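Local coordinates for ancestral D-type dye decolorizing peroxidase (Geotrichum candidum, PDB 7ANV), which binds haem and, as a dye-decolorizing peroxidase, probably uses hydrogen peroxide to oxidise dyes and other substrates, at residues 29-34 with 172-176. Numbering follows the deposited sequence.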
loop_
_atom_site.group_PDB
_atom_site.type_symbol
_atom_site.label_atom_id
_atom_site.label_comp_id
_atom_site.label_asym_id
_atom_site.label_seq_id
_atom_site.Cartn_x
_atom_site.Cartn_y
_atom_site.Cartn_z
ATOM N N THR A 29 -1.609 -6.384 -27.644
ATOM C CA THR A 29 -1.932 -7.362 -28.723
ATOM C C THR A 29 -1.211 -6.968 -30.011
ATOM O O THR A 29 -1.184 -7.784 -30.936
ATOM C CB THR A 29 -3.444 -7.451 -28.917
ATOM O OG1 THR A 29 -3.951 -6.140 -29.164
ATOM C CG2 THR A 29 -4.137 -7.985 -27.696
ATOM N N ASP A 30 -0.731 -5.733 -30.128
ATOM C CA ASP A 30 -0.023 -5.273 -31.361
ATOM C C ASP A 30 1.068 -4.312 -30.883
ATOM O O ASP A 30 0.725 -3.145 -30.686
ATOM C CB ASP A 30 -1.007 -4.650 -32.360
ATOM C CG ASP A 30 -0.402 -4.125 -33.661
ATOM O OD1 ASP A 30 0.828 -3.905 -33.708
ATOM O OD2 ASP A 30 -1.169 -3.963 -34.646
ATOM N N ALA A 31 2.310 -4.799 -30.725
ATOM C CA ALA A 31 3.470 -4.055 -30.174
ATOM C C ALA A 31 3.779 -2.806 -30.999
ATOM O O ALA A 31 3.934 -1.742 -30.401
ATOM C CB ALA A 31 4.686 -4.940 -30.105
ATOM N N ALA A 32 3.871 -2.912 -32.331
ATOM C CA ALA A 32 4.214 -1.768 -33.203
ATOM C C ALA A 32 3.145 -0.692 -33.069
ATOM O O ALA A 32 3.494 0.492 -32.840
ATOM C CB ALA A 32 4.383 -2.215 -34.619
ATOM N N ALA A 33 1.875 -1.083 -33.085
ATOM C CA ALA A 33 0.785 -0.092 -32.988
ATOM C C ALA A 33 0.795 0.517 -31.596
ATOM O O ALA A 33 0.597 1.731 -31.466
ATOM C CB ALA A 33 -0.541 -0.724 -33.302
ATOM N N PHE A 34 1.032 -0.300 -30.572
ATOM C CA PHE A 34 1.044 0.169 -29.168
ATOM C C PHE A 34 2.091 1.280 -28.986
ATOM O O PHE A 34 1.830 2.305 -28.351
ATOM C CB PHE A 34 1.299 -0.970 -28.186
ATOM C CG PHE A 34 1.385 -0.463 -26.766
ATOM C CD1 PHE A 34 0.237 -0.258 -26.010
ATOM C CD2 PHE A 34 2.606 -0.134 -26.195
ATOM C CE1 PHE A 34 0.309 0.234 -24.713
ATOM C CE2 PHE A 34 2.669 0.415 -24.927
ATOM C CZ PHE A 34 1.530 0.557 -24.160
ATOM N N ALA A 172 -7.215 -1.384 -32.531
ATOM C CA ALA A 172 -6.850 -1.712 -31.129
ATOM C C ALA A 172 -5.424 -2.286 -31.074
ATOM O O ALA A 172 -5.103 -3.235 -31.836
ATOM C CB ALA A 172 -7.822 -2.681 -30.511
ATOM N N SER A 173 -4.616 -1.784 -30.154
ATOM C CA SER A 173 -3.254 -2.271 -29.863
ATOM C C SER A 173 -3.231 -2.975 -28.507
ATOM O O SER A 173 -2.189 -3.566 -28.179
ATOM C CB SER A 173 -2.243 -1.141 -29.938
ATOM O OG SER A 173 -2.510 -0.134 -28.949
ATOM N N ILE A 174 -4.298 -2.875 -27.715
ATOM C CA ILE A 174 -4.389 -3.523 -26.380
ATOM C C ILE A 174 -5.770 -4.146 -26.226
ATOM O O ILE A 174 -6.704 -3.725 -26.933
ATOM C CB ILE A 174 -4.118 -2.507 -25.252
ATOM C CG1 ILE A 174 -5.259 -1.500 -25.090
ATOM C CG2 ILE A 174 -2.801 -1.802 -25.500
ATOM C CD1 ILE A 174 -4.989 -0.467 -24.014
ATOM N N HIS A 175 -5.853 -5.074 -25.285
ATOM C CA HIS A 175 -7.064 -5.811 -24.862
ATOM C C HIS A 175 -7.175 -5.582 -23.356
ATOM O O HIS A 175 -6.159 -5.766 -22.622
ATOM C CB HIS A 175 -6.944 -7.293 -25.269
ATOM C CG HIS A 175 -7.881 -8.230 -24.567
ATOM N ND1 HIS A 175 -9.185 -8.428 -24.983
ATOM C CD2 HIS A 175 -7.719 -9.026 -23.475
ATOM C CE1 HIS A 175 -9.789 -9.282 -24.180
ATOM N NE2 HIS A 175 -8.917 -9.660 -23.243
ATOM N N GLU A 176 -8.353 -5.235 -22.876
ATOM C CA GLU A 176 -8.636 -5.093 -21.424
ATOM C C GLU A 176 -8.611 -6.488 -20.782
ATOM O O GLU A 176 -9.355 -7.372 -21.261
ATOM C CB GLU A 176 -9.988 -4.419 -21.270
ATOM C CG GLU A 176 -10.426 -4.260 -19.824
ATOM C CD GLU A 176 -11.854 -3.789 -19.684
ATOM O OE1 GLU A 176 -12.402 -3.200 -20.678
ATOM O OE2 GLU A 176 -12.409 -3.994 -18.583
HETATM O O HOH W 1 -3.686 -2.579 -34.206
#
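Ser173 tucks its CB against the first turn of helix 31-41, 3.8 Å from Ala33 CB and 3.4 Å from Phe34 N, while its hydroxyl is taken up by His37, one turn further along the same helix. On the backbone side, Ser173 O serves two consecutive amides: Thr29 N donates to it at 2.9 Å, and Asp30 N at a longer 3.3 Å. This bifurcated acceptor sits where strand 20-28 has just ended and the chain turns into the helix. Strands 20-28 and 174-183 are antiparallel neighbours in the four-stranded sheet of the N-terminal ferredoxin-like half of the DyP fold, in strand order 2-3-1-4, so the contact carries the pairing of first and last strands a little past the end of strand 20-28. Asp30 then starts the helix as its N-cap: OD1 accepts from Ala33 N at 3.1 Å. A water bridges Asp30 OD2 (2.9 Å) and Ala172 O (2.8 Å). Phe34 is buried, and the edge of its ring meets Ile174 (Phe34 CD1 to Ile174 CG2, 3.4 Å); Phe165 joins both of them in the buried layer between helix and sheet. At the exposed margin Thr29 CG2 rests 3.8 Å from His175 CB, and the imidazole of His175 leads away from segment 29-34.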